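Local structure of DUF4785 domain-containing protein (Legionella pneumophila subsp. pneumophila, 4KH9) at residues Y47-R52 with I153-K158; V73-L78 with H121-Q126. The protein is of unknown function but binds calcium and belongs to the three-domain DUF4785 family, with two E-set-like domains following its N-terminal domain. One frame throughout, in Å; residues are numbered along the deposited sequence.

In the fold
Coming from the N terminus, the chain first reaches 47-52, on the outermost strand 48-54 of a four-stranded antiparallel sheet. After helix 55-60 and strand 62-65, strand 72-77 carries most of 73-78. After a mostly irregular excursion, strand 123-126 pairs with it, and contact 2 closes a loop of 42 residues. Strand 150-156 then runs between 48-54 and 72-77, and contact 1 closes a loop of 100 residues. Contact 2 is therefore nested inside contact 1. The contacts form the two flanks of one sheet in the DUF4785 N-terminal domain. Its middle strands join them: Ser154 N lies 2.9 Å from Arg74 O, a probable hydrogen bond, and Ile153 packs on Ile75.

Contact 1 of 2, residues Y47-R52 with I153-K158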
loop_
_atom_site.group_PDB
_atom_site.type_symbol
_atom_site.label_atom_id
_atom_site.label_comp_id
_atom_site.label_asym_id
_atom_site.label_seq_id
_atom_site.Cartn_x
_atom_site.Cartn_y
_atom_site.Cartn_z
ATOM N N TYR A 47 0.955 -6.153 -14.942
ATOM C CA TYR A 47 0.929 -6.580 -16.333
ATOM C C TYR A 47 0.094 -5.585 -17.143
ATOM O O TYR A 47 -0.566 -5.945 -18.102
ATOM C CB TYR A 47 0.343 -8.022 -16.435
ATOM C CG TYR A 47 1.211 -9.085 -15.783
ATOM C CD1 TYR A 47 1.228 -9.250 -14.398
ATOM C CD2 TYR A 47 1.967 -9.961 -16.554
ATOM C CE1 TYR A 47 2.044 -10.211 -13.794
ATOM C CE2 TYR A 47 2.787 -10.918 -15.963
ATOM C CZ TYR A 47 2.805 -11.054 -14.586
ATOM O OH TYR A 47 3.605 -12.009 -14.019
ATOM N N GLY A 48 0.064 -4.350 -16.706
ATOM C CA GLY A 48 -0.706 -3.330 -17.398
ATOM C C GLY A 48 -0.355 -1.967 -16.881
ATOM O O GLY A 48 0.699 -1.785 -16.244
ATOM N N TYR A 49 -1.201 -1.010 -17.183
ATOM C CA TYR A 49 -0.991 0.357 -16.728
ATOM C C TYR A 49 -2.338 1.050 -16.519
ATOM O O TYR A 49 -3.384 0.575 -16.988
ATOM C CB TYR A 49 -0.096 1.165 -17.699
ATOM C CG TYR A 49 -0.733 1.458 -19.052
ATOM C CD1 TYR A 49 -0.619 0.557 -20.112
ATOM C CD2 TYR A 49 -1.396 2.665 -19.288
ATOM C CE1 TYR A 49 -1.156 0.843 -21.369
ATOM C CE2 TYR A 49 -1.973 2.943 -20.526
ATOM C CZ TYR A 49 -1.839 2.031 -21.567
ATOM O OH TYR A 49 -2.345 2.326 -22.809
ATOM N N LYS A 50 -2.291 2.200 -15.820
ATOM C CA LYS A 50 -3.462 3.031 -15.551
ATOM C C LYS A 50 -3.082 4.445 -15.762
ATOM O O LYS A 50 -1.963 4.813 -15.401
ATOM C CB LYS A 50 -4.022 2.847 -14.110
ATOM C CG LYS A 50 -4.656 1.499 -13.820
ATOM C CD LYS A 50 -5.207 1.435 -12.403
ATOM C CE LYS A 50 -5.887 0.115 -12.139
ATOM N NZ LYS A 50 -6.180 -0.071 -10.694
ATOM N N GLU A 51 -3.968 5.248 -16.370
ATOM C CA GLU A 51 -3.703 6.675 -16.517
ATOM C C GLU A 51 -4.981 7.484 -16.508
ATOM O O GLU A 51 -6.047 6.995 -16.888
ATOM C CB GLU A 51 -2.910 7.010 -17.786
ATOM C CG GLU A 51 -3.611 6.703 -19.113
ATOM C CD GLU A 51 -2.795 7.090 -20.330
ATOM O OE1 GLU A 51 -1.851 7.901 -20.188
ATOM O OE2 GLU A 51 -3.127 6.616 -21.437
ATOM N N ARG A 52 -4.844 8.750 -16.099
ATOM C CA ARG A 52 -5.909 9.732 -16.114
ATOM C C ARG A 52 -5.799 10.457 -17.404
ATOM O O ARG A 52 -4.707 10.841 -17.790
ATOM C CB ARG A 52 -5.794 10.694 -14.908
ATOM C CG ARG A 52 -5.926 9.993 -13.572
ATOM C CD ARG A 52 -6.142 10.962 -12.442
ATOM N NE ARG A 52 -6.750 10.283 -11.298
ATOM C CZ ARG A 52 -7.213 10.900 -10.216
ATOM N NH1 ARG A 52 -7.136 12.222 -10.113
ATOM N NH2 ARG A 52 -7.757 10.201 -9.229
ATOM N N ILE A 153 -8.259 5.446 -17.423
ATOM C CA ILE A 153 -8.087 4.376 -18.395
ATOM C C ILE A 153 -7.246 3.327 -17.724
ATOM O O ILE A 153 -6.155 3.638 -17.249
ATOM C CB ILE A 153 -7.460 4.822 -19.746
ATOM C CG1 ILE A 153 -8.139 6.066 -20.346
ATOM C CG2 ILE A 153 -7.410 3.633 -20.760
ATOM C CD1 ILE A 153 -9.566 5.977 -20.692
ATOM N N SER A 154 -7.723 2.105 -17.708
ATOM C CA SER A 154 -6.985 0.986 -17.153
ATOM C C SER A 154 -6.791 -0.070 -18.245
ATOM O O SER A 154 -7.751 -0.463 -18.910
ATOM C CB SER A 154 -7.711 0.413 -15.946
ATOM O OG SER A 154 -6.980 -0.673 -15.412
ATOM N N VAL A 155 -5.548 -0.456 -18.483
ATOM C CA VAL A 155 -5.217 -1.453 -19.495
ATOM C C VAL A 155 -4.547 -2.619 -18.817
ATOM O O VAL A 155 -3.467 -2.455 -18.279
ATOM C CB VAL A 155 -4.327 -0.879 -20.643
ATOM C CG1 VAL A 155 -3.982 -1.959 -21.674
ATOM C CG2 VAL A 155 -4.993 0.335 -21.326
ATOM N N LEU A 156 -5.180 -3.790 -18.859
ATOM C CA LEU A 156 -4.615 -5.029 -18.385
ATOM C C LEU A 156 -4.151 -5.807 -19.617
ATOM O O LEU A 156 -4.971 -6.279 -20.412
ATOM C CB LEU A 156 -5.577 -5.837 -17.508
ATOM C CG LEU A 156 -5.093 -7.256 -17.123
ATOM C CD1 LEU A 156 -3.896 -7.199 -16.173
ATOM C CD2 LEU A 156 -6.237 -8.093 -16.564
ATOM N N ASP A 157 -2.837 -5.922 -19.782
ATOM C CA ASP A 157 -2.242 -6.644 -20.909
ATOM C C ASP A 157 -2.103 -8.093 -20.432
ATOM O O ASP A 157 -1.012 -8.605 -20.179
ATOM C CB ASP A 157 -0.902 -5.964 -21.292
ATOM C CG ASP A 157 -0.441 -6.187 -22.729
ATOM O OD1 ASP A 157 -1.153 -6.908 -23.491
ATOM O OD2 ASP A 157 0.605 -5.633 -23.099
ATOM N N LYS A 158 -3.269 -8.698 -20.224
ATOM C CA LYS A 158 -3.526 -9.994 -19.633
ATOM C C LYS A 158 -2.598 -11.102 -20.163
ATOM O O LYS A 158 -2.162 -11.952 -19.374
ATOM C CB LYS A 158 -5.014 -10.385 -19.907
ATOM C CG LYS A 158 -5.509 -11.568 -19.095
ATOM C CD LYS A 158 -6.998 -11.850 -19.268
ATOM C CE LYS A 158 -7.403 -12.969 -18.351
ATOM N NZ LYS A 158 -8.880 -13.128 -18.267
#
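Val155 and Tyr49 face each other as an antiparallel hydrogen-bonded pair. Val155 N donates to Tyr49 O at 2.8 Å in an almost straight bond (176°). Tyr49 N returns the bond to Val155 O. The two side chains lie side by side on the same face of the sheet. Tyr49 CG stands between the backbone N and the carbonyl carbon (chi1 68°), and from there the ring runs alongside Val155. Val155 CB sits over one face of the Tyr49 ring, 4.0 Å from its centroid and offset toward the rim, in a CH-pi contact. Its CG2 reaches the phenol end, 3.6 Å from Tyr49 CZ. Beyond the pair, Tyr49 OH is hydrogen-bonded to Ser65 N.

Ile153 is buried almost as much as Val155 and repeats the pairing with Glu51. Ile153 N bonds to Glu51 O, and Glu51 N to Ile153 O. Ile153 CB lies 3.9 Å from Glu51 O, on the face of Tyr49 and Val155. On the reverse face, the extended Lys50 chain passes Ser154, with Lys50 CE 3.5 Å from Ser154 OG.

At the other end Gly48 CA comes within 3.0 Å of Val155 O in a CA-H...O contact. Asp157 N then bonds to Tyr47 O at 2.8 Å, bent to 138°. Tyr47 CB approaches Leu156 CD1 at 4.3 Å, while its ring leads away and meets that of Tyr163. The backbone thus sets the register of this pair of strands. The carboxylates tie it to strand 251-264, Glu51 by a salt bridge to Arg254 and Asp157, which also accepts from Leu67 N and Ala68 N, by one to Arg255.

Contact 2 of 2, residues V73-L78 with H121-Q126; sequences VRITPL and HQAMLQ
Val73 meets Leu125 in an antiparallel hydrogen-bonded pair. Val73 N donates to Leu125 O at 2.9 Å, nearly straight at 175°, and Leu125 N returns a bond to Val73 O. That carbonyl also receives a CA-H...O contact from Met124 CA, at 3.2 Å. On the face that carries Val73, Ile75, Ala123 and Leu125, Val73 CB packs 3.9 Å from Leu125 CD2.

Arg74 lies on the reverse face beside Met124, a selenomethionine, in a non-hydrogen-bonded pair. Both side chains leave the backbone with CG anti to N and run alongside each other. The Met124 chain stays extended. In the conformer given, its CE lies at the edge of the Arg74 guanidinium, in its plane, 3.9 Å from NH1; a second conformer of Arg74 makes this contact uncertain. Arg74 itself bends at chi3 (59°), which turns NE away from the line of the chain.

Here strand 123-126 is the last strand of the four-stranded antiparallel sheet in the DUF4785 N-terminal domain, and Ala117 bonds to the backbone of Met124 beyond it. Strand 72-77 has strand 150-156 as its other neighbour.

Ile75 continues the pairing. Its N donates to Ala123 O at 2.7 Å, and Ala123 N returns a longer bond to Ile75 O, at 3.1 Å. Ile75 CD1 touches Ala123 CB on the face of Val73 and Leu125.

Thr76 turns its methyl to Gln122. Thr76 CG2 lies 3.7 Å from Gln122 CG, and the side chains run alongside each other, though Gln122 is poorly ordered. Pro77 follows, with its CD 3.2 Å from His121 O. Its ring also touches Ile83 and Ala148.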
loop_
_atom_site.group_PDB
_atom_site.type_symbol
_atom_site.label_atom_id
_atom_site.label_comp_id
_atom_site.label_asym_id
_atom_site.label_seq_id
_atom_site.Cartn_x
_atom_site.Cartn_y
_atom_site.Cartn_z
ATOM N N VAL A 73 -9.551 -3.555 -21.306
ATOM C CA VAL A 73 -9.562 -2.088 -21.202
ATOM C C VAL A 73 -10.800 -1.620 -20.415
ATOM O O VAL A 73 -11.914 -2.079 -20.671
ATOM C CB VAL A 73 -9.491 -1.433 -22.606
ATOM C CG1 VAL A 73 -9.497 0.101 -22.525
ATOM C CG2 VAL A 73 -8.252 -1.921 -23.373
ATOM N N ARG A 74 -10.570 -0.696 -19.453
ATOM C CA ARG A 74 -11.631 -0.112 -18.639
ATOM C C ARG A 74 -11.545 1.417 -18.678
ATOM O O ARG A 74 -10.485 1.987 -18.439
ATOM C CB ARG A 74 -11.562 -0.634 -17.192
ATOM C CG ARG A 74 -12.707 -0.132 -16.296
ATOM C CD ARG A 74 -12.761 -0.791 -14.938
ATOM N NE ARG A 74 -11.545 -0.603 -14.141
ATOM C CZ ARG A 74 -10.642 -1.554 -13.906
ATOM N NH1 ARG A 74 -10.786 -2.763 -14.434
ATOM N NH2 ARG A 74 -9.578 -1.296 -13.155
ATOM N N ILE A 75 -12.670 2.071 -18.970
ATOM C CA ILE A 75 -12.759 3.533 -19.015
ATOM C C ILE A 75 -13.872 3.966 -18.054
ATOM O O ILE A 75 -15.025 3.592 -18.265
ATOM C CB ILE A 75 -13.025 4.002 -20.466
ATOM C CG1 ILE A 75 -11.953 3.466 -21.440
ATOM C CG2 ILE A 75 -13.225 5.543 -20.555
ATOM C CD1 ILE A 75 -12.594 2.855 -22.728
ATOM N N THR A 76 -13.525 4.710 -16.992
ATOM C CA THR A 76 -14.495 5.187 -15.991
ATOM C C THR A 76 -14.383 6.707 -15.866
ATOM O O THR A 76 -13.271 7.235 -15.865
ATOM C CB THR A 76 -14.320 4.494 -14.615
ATOM O OG1 THR A 76 -13.070 4.865 -14.052
ATOM C CG2 THR A 76 -14.393 2.966 -14.703
ATOM N N PRO A 77 -15.515 7.428 -15.794
ATOM C CA PRO A 77 -15.429 8.893 -15.636
ATOM C C PRO A 77 -14.989 9.250 -14.210
ATOM O O PRO A 77 -15.309 8.526 -13.270
ATOM C CB PRO A 77 -16.842 9.383 -15.965
ATOM C CG PRO A 77 -17.733 8.203 -15.824
ATOM C CD PRO A 77 -16.916 6.946 -15.753
ATOM N N LEU A 78 -14.226 10.350 -14.060
ATOM C CA LEU A 78 -13.719 10.801 -12.763
ATOM C C LEU A 78 -14.659 11.835 -12.113
ATOM O O LEU A 78 -14.394 12.298 -11.002
ATOM C CB LEU A 78 -12.289 11.336 -12.901
ATOM C CG LEU A 78 -11.260 10.247 -13.297
ATOM C CD1 LEU A 78 -9.915 10.844 -13.580
ATOM C CD2 LEU A 78 -11.142 9.174 -12.229
ATOM N N HIS A 121 -22.353 5.271 -18.755
ATOM C CA HIS A 121 -21.812 5.390 -17.395
ATOM C C HIS A 121 -20.393 4.838 -17.273
ATOM O O HIS A 121 -19.595 5.378 -16.506
ATOM C CB HIS A 121 -22.719 4.650 -16.392
ATOM C CG HIS A 121 -24.183 4.871 -16.631
ATOM N ND1 HIS A 121 -24.809 6.047 -16.248
ATOM C CD2 HIS A 121 -25.089 4.071 -17.246
ATOM C CE1 HIS A 121 -26.073 5.918 -16.625
ATOM N NE2 HIS A 121 -26.290 4.745 -17.228
ATOM N N GLN A 122 -20.095 3.733 -17.982
ATOM C CA GLN A 122 -18.805 3.022 -17.966
ATOM C C GLN A 122 -18.589 2.260 -19.288
ATOM O O GLN A 122 -19.563 1.988 -20.000
ATOM C CB GLN A 122 -18.772 2.046 -16.774
ATOM C CG GLN A 122 -17.388 1.521 -16.411
ATOM C CD GLN A 122 -17.444 0.516 -15.287
ATOM O OE1 GLN A 122 -17.958 0.784 -14.192
ATOM N NE2 GLN A 122 -16.871 -0.655 -15.517
ATOM N N ALA A 123 -17.319 1.936 -19.618
ATOM C CA ALA A 123 -16.954 1.134 -20.781
ATOM C C ALA A 123 -15.826 0.180 -20.423
ATOM O O ALA A 123 -14.759 0.610 -19.990
ATOM C CB ALA A 123 -16.562 2.011 -21.956
HETATM N N MSE A 124 -16.089 -1.127 -20.552
HETATM C CA MSE A 124 -15.103 -2.181 -20.297
HETATM C C MSE A 124 -15.183 -3.219 -21.412
HETATM O O MSE A 124 -16.276 -3.594 -21.821
HETATM C CB MSE A 124 -15.292 -2.836 -18.920
HETATM C CG MSE A 124 -14.174 -3.851 -18.579
HETATM SE SE MSE A 124 -14.295 -4.496 -16.749
HETATM C CE MSE A 124 -12.609 -5.470 -16.523
ATOM N N LEU A 125 -14.031 -3.688 -21.892
ATOM C CA LEU A 125 -14.017 -4.675 -22.950
ATOM C C LEU A 125 -12.730 -5.447 -22.981
ATOM O O LEU A 125 -11.675 -4.969 -22.579
ATOM C CB LEU A 125 -14.253 -4.034 -24.363
ATOM C CG LEU A 125 -13.061 -3.337 -25.041
ATOM C CD1 LEU A 125 -13.167 -3.430 -26.555
ATOM C CD2 LEU A 125 -12.887 -1.874 -24.558
ATOM N N GLN A 126 -12.823 -6.635 -23.541
ATOM C CA GLN A 126 -11.632 -7.394 -23.852
ATOM C C GLN A 126 -11.504 -7.333 -25.367
ATOM O O GLN A 126 -12.456 -7.661 -26.077
ATOM C CB GLN A 126 -11.682 -8.815 -23.301
ATOM C CG GLN A 126 -10.378 -9.552 -23.595
ATOM C CD GLN A 126 -10.303 -10.915 -22.947
ATOM O OE1 GLN A 126 -11.291 -11.684 -22.884
ATOM N NE2 GLN A 126 -9.108 -11.261 -22.522
#